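Local coordinates for protein tubulin binding cofactor C (Leishmania major, PDB 5AJ8) that probably acts as a chaperone cofactor in tubulin folding, this chain being the C-terminal domain of the longer protein, at residues A48-C53 against L65-C70; N11-S16 against V29-C34; C70-M75 against C88-F93; A35-Y40 against T54-Y59. The protein carries 1 engineered substitution. All blocks are in the same frame, centred on the assembly; numbering follows the deposited sequence.

In the fold
All four contacts join successive coils of a single parallel beta-helix, a fold in which each turn of chain lies on the one before. Contacts 1 and 2 belong to one wall, where strands 28-35 and 47-51 are neighbours and the centres lie 9 Å apart. Contacts 3 and 4 belong mainly to a second wall, linked through strands 56-62 and 73-79, with centres 10 Å apart. Along the chain contact 2 comes first, contacts 1 and 4 interleave, and contact 3 follows both, sharing C70 with contact 1. Contacts 2 and 3 are the most distant, about 16 Å between centres. The ladder builds the beta-helical part of the domain from repeated, local strand pairing.

Contact 1 (A48-C53 against L65-C70); sequences AFLSNC and LRLKGC
L50 and L65 meet methyl to methyl in the interior, CD1 of L50 lying 3.7 Å from CD1 of L65, and the two leucines cross obliquely. L67 instead runs beside L50 and points the same way, with its CD2 3.9 Å from L50 CB. A48 completes the row, its CB facing L65 CD1. This is how one wall of a parallel beta-helix is built: strand 47-51 lies in register on strand 64-68, the next rung, and on the inward face aliphatic residues stack coil upon coil. Four backbone bonds join the rungs, the N-H groups of R66, L50, K68 and N52 reaching the carbonyls of A48, R66, L50 and K68.

On the other face of this sheet the F49 ring lies alongside the aliphatic part of R66, CE1 of F49 being 3.6 Å from R66 CG, while the planes of ring and guanidinium are 40° apart. F49 CZ also reaches K68 CB. The charged end of R66 goes on to E86 of the following rung, in a salt bridge through NH2. Where the strands give way to the turn, C53 N donates to C70 SG over 3.6 Å. At the solvent edge a water accepts from N52 ND2 at 2.8 Å and donates to G69 O at 3.2 Å.

Contact 2 (N11-S16 against V29-C34); sequences NVYGPS and VFINGC
Y13 and F30 are tied through the backbone, Y13 N donating to F30 O at 2.8 Å. The parallel ladder that this bond belongs to also includes F30 N to N11 O, and N32 N to Y13 O at 3.0 Å. Beyond G14 the pairing slackens: P15, preceded by a cis peptide bond, has no N-H to offer, and S16 N to G33 O is a weak bond of 3.4 Å. Carbon donors accompany the chain here, with P15 CA placed 3.2 Å from N32 O in a CA-H...O contact.

Apolar contacts are sparser. V29 CG1 comes to the edge of the Y13 ring, 4.0 Å from Y13 CE1, and the two side chains are inclined to each other. On the other face of the sheet V12 CG2 rests against F30 CB. Further along, C34 SG lies 3.8 Å from G14 CA.

Strand 11-17 is the outermost strand of its parallel sheet within the chain. V12 also bonds through its backbone to S175 and S176 near the C-terminus, whereas Y13, V29 and I31 pack on I23 of strand 21-23, and strand 47-51 continues the sheet beyond V29 and F30.

Contact 3 (C70-M75 against C88-F93); sequences CTNLDM and CDAMRF. Engineered in segment 70-75: M75 (natural residue Leu).
R92 and D74 form a salt bridge that can be traced atom by atom along the arginine. R92 CB begins 3.5 Å from D74 OD1, and CG and CD stay close to that same oxygen as the two side chains run side by side. A bend at chi3 (-59°) then sets NE at 2.8 Å from D74 OD1, with the oxygen in the guanidinium plane. At the tip, NH2 meets D74 OD2, also at 2.8 Å, so the arginine grips the carboxylate side-on, one nitrogen to each oxygen. The flat groups are not coplanar: their planes differ by 36°, and NE meets OD1 from above the carboxylate plane. R92 NH1 has a long, weak ion pair with E160 OE2.

The opposite face of the sheet is apolar. CB of M75, an engineered selenomethionine where nature has leucine, lies over the face of the F93 ring, 4.0 Å from its centroid in a CH-pi contact. The bent selenomethionine M91 brings CE to 3.5 Å from L73 CB, close to L67 of the other wall. Between strands, R92 N bonds to L73 O and M75 N to R92 O. Earlier in the segments, C70 N donates to C88 SG over 3.5 Å, and D89 N to C70 O. The chain turns a corner at N72, whose amide group packs on A90 CB. Corners recurring along the coils, with in-register parallel strands beyond them, are the hallmark of a parallel beta-helix, the fold of the TBCC family's C-terminal domain.

Contact 4 (A35-Y40 against T54-Y59); sequences ADCAIY and TNCRVY
Y40 and Y59 point the same way from neighbouring strands, their ring planes only 12° apart but slid so far that the rings barely overlap. The centroids are 5.0 Å apart, and Y40 CE1 comes to 3.5 Å from Y59 CD1. Both hydroxyls are used beyond the pair: Y40 OH bonds to S164 OG and R162 NH1, Y59 OH to R162 O. With Y76 of the next coil they make a row of tyrosines, of which Y59 and Y76 stack.

Such alignment of like residues is a trait of the parallel beta-helix, and here the strands pair through R57 N to C37 O, I39 N to R57 O, and Y59 N to I39 O at 2.8 Å. On the inner face I39 and V58 run side by side, CD1 of I39 lying 4.1 Å from CG2 of V58. C37 and C56 face each other without a covalent link, SG to SG 3.9 Å.

At the corner D36 and N55 meet across rather than alongside, carboxylate and amide planes 68° apart. N55 ND2 donates to D36 OD1 at 2.7 Å, from above the carboxylate plane. N55 OD1 accepts from R57 NH1 at 2.8 Å, the donor standing above the amide plane.

Contact 1 (A48-C53 against L65-C70)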
loop_
_atom_site.group_PDB
_atom_site.type_symbol
_atom_site.label_atom_id
_atom_site.label_comp_id
_atom_site.label_asym_id
_atom_site.label_seq_id
_atom_site.Cartn_x
_atom_site.Cartn_y
_atom_site.Cartn_z
ATOM N N ALA A 48 5.265 -4.318 -4.936
ATOM C CA ALA A 48 4.937 -4.646 -3.557
ATOM C C ALA A 48 4.042 -5.885 -3.592
ATOM O O ALA A 48 3.057 -5.923 -4.320
ATOM C CB ALA A 48 4.217 -3.488 -2.900
ATOM N N PHE A 49 4.425 -6.902 -2.838
ATOM C CA PHE A 49 3.692 -8.159 -2.748
ATOM C C PHE A 49 3.344 -8.420 -1.288
ATOM O O PHE A 49 4.235 -8.480 -0.452
ATOM C CB PHE A 49 4.534 -9.280 -3.315
ATOM C CG PHE A 49 3.817 -10.596 -3.400
ATOM C CD1 PHE A 49 3.044 -10.919 -4.498
ATOM C CD2 PHE A 49 3.943 -11.524 -2.389
ATOM C CE1 PHE A 49 2.398 -12.146 -4.578
ATOM C CE2 PHE A 49 3.306 -12.748 -2.463
ATOM C CZ PHE A 49 2.527 -13.058 -3.551
ATOM N N LEU A 50 2.050 -8.497 -0.972
ATOM C CA LEU A 50 1.590 -8.869 0.366
ATOM C C LEU A 50 0.965 -10.279 0.320
ATOM O O LEU A 50 0.172 -10.576 -0.575
ATOM C CB LEU A 50 0.573 -7.872 0.898
ATOM C CG LEU A 50 1.051 -6.439 1.194
ATOM C CD1 LEU A 50 1.100 -5.578 -0.064
ATOM C CD2 LEU A 50 0.140 -5.790 2.221
ATOM N N SER A 51 1.325 -11.123 1.285
ATOM C CA SER A 51 0.733 -12.440 1.386
ATOM C C SER A 51 0.374 -12.811 2.824
ATOM O O SER A 51 1.082 -12.485 3.769
ATOM C CB SER A 51 1.678 -13.499 0.806
ATOM O OG SER A 51 2.932 -13.402 1.447
ATOM N N ASN A 52 -0.737 -13.489 2.963
ATOM C CA ASN A 52 -1.173 -13.988 4.253
ATOM C C ASN A 52 -1.257 -12.904 5.329
ATOM O O ASN A 52 -0.865 -13.117 6.458
ATOM C CB ASN A 52 -0.256 -15.123 4.690
ATOM C CG ASN A 52 -0.169 -16.228 3.648
ATOM O OD1 ASN A 52 0.922 -16.653 3.261
ATOM N ND2 ASN A 52 -1.316 -16.688 3.180
ATOM N N CYS A 53 -1.753 -11.734 4.948
ATOM C CA CYS A 53 -1.975 -10.668 5.897
ATOM C C CYS A 53 -3.456 -10.580 6.199
ATOM O O CYS A 53 -4.278 -10.773 5.305
ATOM C CB CYS A 53 -1.477 -9.329 5.342
ATOM S SG CYS A 53 0.307 -9.234 5.138
ATOM N N LEU A 65 1.267 -3.797 -7.572
ATOM C CA LEU A 65 0.781 -4.245 -6.282
ATOM C C LEU A 65 0.095 -5.593 -6.450
ATOM O O LEU A 65 -0.796 -5.735 -7.274
ATOM C CB LEU A 65 -0.194 -3.247 -5.660
ATOM C CG LEU A 65 -0.803 -3.603 -4.295
ATOM C CD1 LEU A 65 0.254 -3.876 -3.249
ATOM C CD2 LEU A 65 -1.735 -2.507 -3.790
ATOM N N ARG A 66 0.549 -6.590 -5.704
ATOM C CA ARG A 66 -0.113 -7.891 -5.717
ATOM C C ARG A 66 -0.370 -8.408 -4.304
ATOM O O ARG A 66 0.503 -8.374 -3.443
ATOM C CB ARG A 66 0.685 -8.907 -6.530
ATOM C CG ARG A 66 0.009 -10.275 -6.587
ATOM C CD ARG A 66 0.290 -11.009 -7.887
ATOM N NE ARG A 66 -0.404 -12.304 -7.989
ATOM C CZ ARG A 66 -0.489 -13.015 -9.114
ATOM N NH1 ARG A 66 0.039 -12.562 -10.256
ATOM N NH2 ARG A 66 -1.086 -14.188 -9.113
ATOM N N LEU A 67 -1.569 -8.902 -4.083
ATOM C CA LEU A 67 -1.945 -9.465 -2.785
ATOM C C LEU A 67 -2.453 -10.907 -2.934
ATOM O O LEU A 67 -3.239 -11.210 -3.828
ATOM C CB LEU A 67 -2.994 -8.604 -2.098
ATOM C CG LEU A 67 -2.532 -7.193 -1.713
ATOM C CD1 LEU A 67 -3.107 -6.182 -2.678
ATOM C CD2 LEU A 67 -2.980 -6.853 -0.310
ATOM N N LYS A 68 -2.001 -11.782 -2.044
ATOM C CA LYS A 68 -2.385 -13.187 -2.089
ATOM C C LYS A 68 -2.737 -13.672 -0.685
ATOM O O LYS A 68 -1.980 -13.477 0.244
ATOM C CB LYS A 68 -1.267 -14.057 -2.656
ATOM C CG LYS A 68 -1.622 -15.531 -2.679
ATOM C CD LYS A 68 -0.639 -16.363 -3.479
ATOM C CE LYS A 68 -1.123 -17.802 -3.566
ATOM N NZ LYS A 68 -0.104 -18.656 -4.232
ATOM N N GLY A 69 -3.880 -14.321 -0.554
ATOM C CA GLY A 69 -4.274 -14.938 0.708
ATOM C C GLY A 69 -4.506 -13.944 1.824
ATOM O O GLY A 69 -4.266 -14.272 2.979
ATOM N N CYS A 70 -4.993 -12.752 1.489
ATOM C CA CYS A 70 -5.247 -11.700 2.482
ATOM C C CYS A 70 -6.760 -11.511 2.769
ATOM O O CYS A 70 -7.574 -11.668 1.890
ATOM C CB CYS A 70 -4.642 -10.377 2.001
ATOM S SG CYS A 70 -2.828 -10.388 1.795
HETATM O O HOH W 1 -3.789 -17.021 4.485
#

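Contact 2 (N11-S16 against V29-C34)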
loop_
_atom_site.group_PDB
_atom_site.type_symbol
_atom_site.label_atom_id
_atom_site.label_comp_id
_atom_site.label_asym_id
_atom_site.label_seq_id
_atom_site.Cartn_x
_atom_site.Cartn_y
_atom_site.Cartn_z
ATOM N N ASN A 11 13.257 -6.205 -0.410
ATOM C CA ASN A 11 13.169 -6.285 1.053
ATOM C C ASN A 11 11.972 -7.099 1.515
ATOM O O ASN A 11 10.861 -6.891 1.038
ATOM C CB ASN A 11 13.091 -4.882 1.657
ATOM C CG ASN A 11 14.408 -4.128 1.556
ATOM O OD1 ASN A 11 15.497 -4.688 1.752
ATOM N ND2 ASN A 11 14.311 -2.841 1.270
ATOM N N VAL A 12 12.207 -8.026 2.436
ATOM C CA VAL A 12 11.158 -8.880 2.989
ATOM C C VAL A 12 10.839 -8.422 4.420
ATOM O O VAL A 12 11.765 -8.201 5.215
ATOM C CB VAL A 12 11.592 -10.350 3.028
ATOM C CG1 VAL A 12 10.502 -11.224 3.643
ATOM C CG2 VAL A 12 11.955 -10.847 1.635
ATOM N N TYR A 13 9.555 -8.297 4.738
ATOM C CA TYR A 13 9.092 -7.855 6.056
ATOM C C TYR A 13 8.055 -8.824 6.611
ATOM O O TYR A 13 7.444 -9.578 5.872
ATOM C CB TYR A 13 8.427 -6.489 5.993
ATOM C CG TYR A 13 9.346 -5.379 5.545
ATOM C CD1 TYR A 13 9.513 -5.119 4.188
ATOM C CD2 TYR A 13 10.052 -4.617 6.460
ATOM C CE1 TYR A 13 10.354 -4.114 3.751
ATOM C CE2 TYR A 13 10.903 -3.600 6.035
ATOM C CZ TYR A 13 11.061 -3.361 4.677
ATOM O OH TYR A 13 11.880 -2.362 4.227
ATOM N N GLY A 14 7.865 -8.759 7.919
ATOM C CA GLY A 14 7.018 -9.687 8.661
ATOM C C GLY A 14 7.643 -11.070 8.798
ATOM O O GLY A 14 8.774 -11.303 8.339
ATOM N N PRO A 15 6.916 -12.005 9.431
ATOM C CA PRO A 15 5.614 -11.817 10.052
ATOM C C PRO A 15 5.697 -10.991 11.317
ATOM O O PRO A 15 6.726 -10.957 11.974
ATOM C CB PRO A 15 5.158 -13.250 10.373
ATOM C CG PRO A 15 6.398 -14.048 10.409
ATOM C CD PRO A 15 7.288 -13.425 9.372
ATOM N N SER A 16 4.596 -10.329 11.622
ATOM C CA SER A 16 4.496 -9.411 12.726
ATOM C C SER A 16 3.020 -9.179 13.047
ATOM O O SER A 16 2.202 -9.089 12.141
ATOM C CB SER A 16 5.157 -8.095 12.327
ATOM O OG SER A 16 5.097 -7.164 13.381
ATOM N N VAL A 29 9.314 -4.694 -2.381
ATOM C CA VAL A 29 9.013 -5.227 -1.067
ATOM C C VAL A 29 8.114 -6.465 -1.116
ATOM O O VAL A 29 7.281 -6.654 -2.033
ATOM C CB VAL A 29 8.425 -4.170 -0.077
ATOM C CG1 VAL A 29 9.361 -2.988 0.065
ATOM C CG2 VAL A 29 7.061 -3.687 -0.513
ATOM N N PHE A 30 8.314 -7.307 -0.107
ATOM C CA PHE A 30 7.511 -8.489 0.150
ATOM C C PHE A 30 7.118 -8.417 1.608
ATOM O O PHE A 30 7.988 -8.339 2.464
ATOM C CB PHE A 30 8.348 -9.770 -0.012
ATOM C CG PHE A 30 8.803 -10.029 -1.412
ATOM C CD1 PHE A 30 10.015 -9.512 -1.853
ATOM C CD2 PHE A 30 8.024 -10.781 -2.297
ATOM C CE1 PHE A 30 10.453 -9.744 -3.146
ATOM C CE2 PHE A 30 8.457 -11.013 -3.594
ATOM C CZ PHE A 30 9.670 -10.495 -4.017
ATOM N N ILE A 31 5.822 -8.476 1.884
ATOM C CA ILE A 31 5.313 -8.426 3.244
ATOM C C ILE A 31 4.483 -9.695 3.482
ATOM O O ILE A 31 3.487 -9.945 2.780
ATOM C CB ILE A 31 4.435 -7.200 3.481
ATOM C CG1 ILE A 31 5.228 -5.922 3.238
ATOM C CG2 ILE A 31 3.910 -7.193 4.913
ATOM C CD1 ILE A 31 4.373 -4.704 3.042
ATOM N N ASN A 32 4.924 -10.498 4.438
ATOM C CA ASN A 32 4.351 -11.807 4.683
ATOM C C ASN A 32 3.887 -11.935 6.125
ATOM O O ASN A 32 4.639 -11.659 7.050
ATOM C CB ASN A 32 5.398 -12.874 4.387
ATOM C CG ASN A 32 4.868 -14.281 4.541
ATOM O OD1 ASN A 32 5.565 -15.147 5.081
ATOM N ND2 ASN A 32 3.633 -14.527 4.096
ATOM N N GLY A 33 2.641 -12.350 6.290
ATOM C CA GLY A 33 2.141 -12.819 7.566
ATOM C C GLY A 33 1.995 -11.756 8.630
ATOM O O GLY A 33 2.268 -12.025 9.782
ATOM N N CYS A 34 1.550 -10.559 8.254
ATOM C CA CYS A 34 1.302 -9.498 9.233
ATOM C C CYS A 34 -0.191 -9.422 9.579
ATOM O O CYS A 34 -1.054 -9.667 8.726
ATOM C CB CYS A 34 1.797 -8.161 8.698
ATOM S SG CYS A 34 3.549 -8.146 8.401
#

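Contact 3 (C70-M75 against C88-F93)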
loop_
_atom_site.group_PDB
_atom_site.type_symbol
_atom_site.label_atom_id
_atom_site.label_comp_id
_atom_site.label_asym_id
_atom_site.label_seq_id
_atom_site.Cartn_x
_atom_site.Cartn_y
_atom_site.Cartn_z
ATOM N N CYS A 70 -4.993 -12.752 1.489
ATOM C CA CYS A 70 -5.247 -11.700 2.482
ATOM C C CYS A 70 -6.760 -11.511 2.769
ATOM O O CYS A 70 -7.574 -11.668 1.890
ATOM C CB CYS A 70 -4.642 -10.377 2.001
ATOM S SG CYS A 70 -2.828 -10.388 1.795
ATOM N N THR A 71 -7.097 -11.159 4.003
ATOM C CA THR A 71 -8.481 -10.935 4.403
ATOM C C THR A 71 -8.588 -9.674 5.266
ATOM O O THR A 71 -7.722 -9.428 6.103
ATOM C CB THR A 71 -9.035 -12.187 5.112
ATOM O OG1 THR A 71 -10.286 -11.895 5.753
ATOM C CG2 THR A 71 -8.052 -12.690 6.129
ATOM N N ASN A 72 -9.614 -8.846 5.021
ATOM C CA ASN A 72 -9.877 -7.642 5.832
ATOM C C ASN A 72 -8.692 -6.671 5.868
ATOM O O ASN A 72 -8.235 -6.262 6.932
ATOM C CB ASN A 72 -10.311 -8.003 7.267
ATOM C CG ASN A 72 -11.679 -8.655 7.318
ATOM O OD1 ASN A 72 -12.703 -7.991 7.402
ATOM N ND2 ASN A 72 -11.693 -9.950 7.301
ATOM N N LEU A 73 -8.179 -6.340 4.688
ATOM C CA LEU A 73 -7.141 -5.310 4.518
ATOM C C LEU A 73 -7.795 -4.051 3.972
ATOM O O LEU A 73 -8.586 -4.122 3.030
ATOM C CB LEU A 73 -6.061 -5.762 3.539
ATOM C CG LEU A 73 -5.103 -6.913 3.869
ATOM C CD1 LEU A 73 -3.729 -6.780 3.266
ATOM C CD2 LEU A 73 -4.995 -7.149 5.357
ATOM N N ASP A 74 -7.529 -2.908 4.611
ATOM C CA ASP A 74 -7.894 -1.619 4.020
ATOM C C ASP A 74 -6.634 -1.119 3.330
ATOM O O ASP A 74 -5.612 -0.883 3.995
ATOM C CB ASP A 74 -8.412 -0.618 5.048
ATOM C CG ASP A 74 -9.812 -0.961 5.577
ATOM O OD1 ASP A 74 -10.508 -1.818 4.990
ATOM O OD2 ASP A 74 -10.194 -0.384 6.633
HETATM N N MSE A 75 -6.682 -1.016 2.004
HETATM C CA MSE A 75 -5.494 -0.707 1.175
HETATM C C MSE A 75 -5.585 0.709 0.651
HETATM O O MSE A 75 -6.454 1.006 -0.181
HETATM C CB MSE A 75 -5.439 -1.674 -0.028
HETATM C CG MSE A 75 -5.303 -3.167 0.242
HETATM SE SE MSE A 75 -3.747 -3.586 1.348
HETATM C CE MSE A 75 -2.445 -2.769 0.108
ATOM N N CYS A 88 -8.222 -13.471 -1.937
ATOM C CA CYS A 88 -8.413 -12.388 -0.976
ATOM C C CYS A 88 -9.895 -12.150 -0.776
ATOM O O CYS A 88 -10.711 -12.482 -1.634
ATOM C CB CYS A 88 -7.735 -11.102 -1.437
ATOM S SG CYS A 88 -5.941 -11.172 -1.527
ATOM N N ASP A 89 -10.250 -11.565 0.355
ATOM C CA ASP A 89 -11.659 -11.246 0.624
ATOM C C ASP A 89 -11.724 -10.122 1.627
ATOM O O ASP A 89 -10.813 -9.967 2.412
ATOM C CB ASP A 89 -12.412 -12.477 1.164
ATOM C CG ASP A 89 -13.954 -12.288 1.181
ATOM O OD1 ASP A 89 -14.576 -11.860 0.179
ATOM O OD2 ASP A 89 -14.557 -12.595 2.228
ATOM N N ALA A 90 -12.814 -9.366 1.580
ATOM C CA ALA A 90 -13.073 -8.237 2.465
ATOM C C ALA A 90 -11.951 -7.223 2.302
ATOM O O ALA A 90 -11.402 -6.707 3.286
ATOM C CB ALA A 90 -13.243 -8.696 3.923
HETATM N N MSE A 91 -11.626 -6.949 1.045
HETATM C CA MSE A 91 -10.588 -5.979 0.695
HETATM C C MSE A 91 -11.290 -4.681 0.402
HETATM O O MSE A 91 -12.316 -4.659 -0.299
HETATM C CB MSE A 91 -9.767 -6.420 -0.498
HETATM C CG MSE A 91 -9.194 -7.840 -0.429
HETATM SE SE MSE A 91 -7.982 -8.051 1.080
HETATM C CE MSE A 91 -6.471 -7.092 0.280
ATOM N N ARG A 92 -10.781 -3.585 0.956
ATOM C CA ARG A 92 -11.334 -2.268 0.652
ATOM C C ARG A 92 -10.205 -1.323 0.227
ATOM O O ARG A 92 -9.155 -1.260 0.892
ATOM C CB ARG A 92 -12.054 -1.692 1.874
ATOM C CG ARG A 92 -13.097 -2.643 2.452
ATOM C CD ARG A 92 -14.023 -1.944 3.438
ATOM N NE ARG A 92 -13.264 -1.368 4.544
ATOM C CZ ARG A 92 -13.789 -0.614 5.496
ATOM N NH1 ARG A 92 -15.073 -0.311 5.473
ATOM N NH2 ARG A 92 -13.028 -0.161 6.496
ATOM N N PHE A 93 -10.437 -0.587 -0.843
ATOM C CA PHE A 93 -9.412 0.269 -1.459
ATOM C C PHE A 93 -9.704 1.748 -1.398
ATOM O O PHE A 93 -10.801 2.205 -1.679
ATOM C CB PHE A 93 -9.175 -0.131 -2.914
ATOM C CG PHE A 93 -8.449 -1.433 -3.057
ATOM C CD1 PHE A 93 -9.113 -2.619 -2.906
ATOM C CD2 PHE A 93 -7.091 -1.451 -3.332
ATOM C CE1 PHE A 93 -8.446 -3.819 -3.034
ATOM C CE2 PHE A 93 -6.403 -2.635 -3.438
ATOM C CZ PHE A 93 -7.080 -3.828 -3.286
HETATM O O HOH W 2 -11.046 -4.534 4.854
#

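Contact 4 (A35-Y40 against T54-Y59)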
loop_
_atom_site.group_PDB
_atom_site.type_symbol
_atom_site.label_atom_id
_atom_site.label_comp_id
_atom_site.label_asym_id
_atom_site.label_seq_id
_atom_site.Cartn_x
_atom_site.Cartn_y
_atom_site.Cartn_z
ATOM N N ALA A 35 -0.476 -9.061 10.826
ATOM C CA ALA A 35 -1.851 -9.005 11.339
ATOM C C ALA A 35 -2.050 -7.894 12.355
ATOM O O ALA A 35 -1.118 -7.545 13.081
ATOM C CB ALA A 35 -2.251 -10.347 11.950
ATOM N N ASP A 36 -3.262 -7.323 12.363
ATOM C CA ASP A 36 -3.702 -6.399 13.411
ATOM C C ASP A 36 -2.735 -5.222 13.539
ATOM O O ASP A 36 -2.218 -4.932 14.617
ATOM C CB ASP A 36 -3.778 -7.120 14.770
ATOM C CG ASP A 36 -4.606 -8.412 14.723
ATOM O OD1 ASP A 36 -5.504 -8.566 13.868
ATOM O OD2 ASP A 36 -4.359 -9.290 15.573
ATOM N N CYS A 37 -2.457 -4.555 12.441
ATOM C CA CYS A 37 -1.569 -3.398 12.505
ATOM C C CYS A 37 -1.776 -2.461 11.327
ATOM O O CYS A 37 -2.539 -2.762 10.419
ATOM C CB CYS A 37 -0.107 -3.833 12.594
ATOM S SG CYS A 37 0.525 -4.729 11.174
ATOM N N ALA A 38 -1.117 -1.307 11.409
ATOM C CA ALA A 38 -1.071 -0.355 10.336
ATOM C C ALA A 38 0.302 -0.457 9.719
ATOM O O ALA A 38 1.310 -0.558 10.435
ATOM C CB ALA A 38 -1.318 1.054 10.861
ATOM N N ILE A 39 0.352 -0.413 8.397
ATOM C CA ILE A 39 1.609 -0.537 7.665
ATOM C C ILE A 39 1.783 0.705 6.793
ATOM O O ILE A 39 0.998 0.941 5.898
ATOM C CB ILE A 39 1.614 -1.820 6.805
ATOM C CG1 ILE A 39 1.385 -3.049 7.682
ATOM C CG2 ILE A 39 2.924 -1.958 6.042
ATOM C CD1 ILE A 39 1.304 -4.342 6.888
ATOM N N TYR A 40 2.807 1.496 7.081
ATOM C CA TYR A 40 3.066 2.755 6.387
ATOM C C TYR A 40 4.301 2.600 5.509
ATOM O O TYR A 40 5.404 2.426 6.042
ATOM C CB TYR A 40 3.297 3.847 7.422
ATOM C CG TYR A 40 2.100 4.108 8.286
ATOM C CD1 TYR A 40 1.036 4.842 7.805
ATOM C CD2 TYR A 40 2.036 3.629 9.590
ATOM C CE1 TYR A 40 -0.057 5.080 8.588
ATOM C CE2 TYR A 40 0.953 3.881 10.384
ATOM C CZ TYR A 40 -0.095 4.593 9.877
ATOM O OH TYR A 40 -1.172 4.858 10.660
ATOM N N THR A 54 -3.787 -10.280 7.448
ATOM C CA THR A 54 -5.173 -10.123 7.874
ATOM C C THR A 54 -5.331 -8.932 8.816
ATOM O O THR A 54 -4.474 -8.672 9.669
ATOM C CB THR A 54 -5.698 -11.348 8.643
ATOM O OG1 THR A 54 -4.801 -11.670 9.714
ATOM C CG2 THR A 54 -5.848 -12.548 7.711
ATOM N N ASN A 55 -6.444 -8.223 8.661
ATOM C CA ASN A 55 -6.825 -7.133 9.573
ATOM C C ASN A 55 -5.733 -6.080 9.675
ATOM O O ASN A 55 -5.279 -5.751 10.758
ATOM C CB ASN A 55 -7.164 -7.702 10.949
ATOM C CG ASN A 55 -7.750 -6.669 11.889
ATOM O OD1 ASN A 55 -8.392 -5.699 11.465
ATOM N ND2 ASN A 55 -7.552 -6.884 13.181
ATOM N N CYS A 56 -5.273 -5.599 8.520
ATOM C CA CYS A 56 -4.244 -4.569 8.477
ATOM C C CYS A 56 -4.761 -3.388 7.693
ATOM O O CYS A 56 -5.596 -3.549 6.814
ATOM C CB CYS A 56 -2.953 -5.075 7.813
ATOM S SG CYS A 56 -2.070 -6.350 8.711
ATOM N N ARG A 57 -4.254 -2.200 8.034
ATOM C CA ARG A 57 -4.450 -0.987 7.245
ATOM C C ARG A 57 -3.099 -0.668 6.614
ATOM O O ARG A 57 -2.122 -0.497 7.335
ATOM C CB ARG A 57 -4.886 0.176 8.162
ATOM C CG ARG A 57 -6.359 0.362 8.398
ATOM C CD ARG A 57 -6.994 -0.826 9.076
ATOM N NE ARG A 57 -6.285 -1.298 10.266
ATOM C CZ ARG A 57 -6.477 -2.508 10.793
ATOM N NH1 ARG A 57 -7.369 -3.354 10.244
ATOM N NH2 ARG A 57 -5.770 -2.872 11.872
ATOM N N VAL A 58 -3.042 -0.594 5.283
ATOM C CA VAL A 58 -1.782 -0.472 4.540
ATOM C C VAL A 58 -1.781 0.762 3.639
ATOM O O VAL A 58 -2.756 0.999 2.927
ATOM C CB VAL A 58 -1.571 -1.714 3.687
ATOM C CG1 VAL A 58 -0.215 -1.718 3.001
ATOM C CG2 VAL A 58 -1.716 -2.955 4.559
ATOM N N TYR A 59 -0.734 1.594 3.747
ATOM C CA TYR A 59 -0.585 2.801 2.938
ATOM C C TYR A 59 0.643 2.583 2.094
ATOM O O TYR A 59 1.735 2.497 2.621
ATOM C CB TYR A 59 -0.431 4.040 3.819
ATOM C CG TYR A 59 -1.598 4.267 4.786
ATOM C CD1 TYR A 59 -1.696 3.557 5.958
ATOM C CD2 TYR A 59 -2.612 5.172 4.491
ATOM C CE1 TYR A 59 -2.765 3.735 6.823
ATOM C CE2 TYR A 59 -3.697 5.357 5.351
ATOM C CZ TYR A 59 -3.763 4.633 6.524
ATOM O OH TYR A 59 -4.803 4.827 7.425
#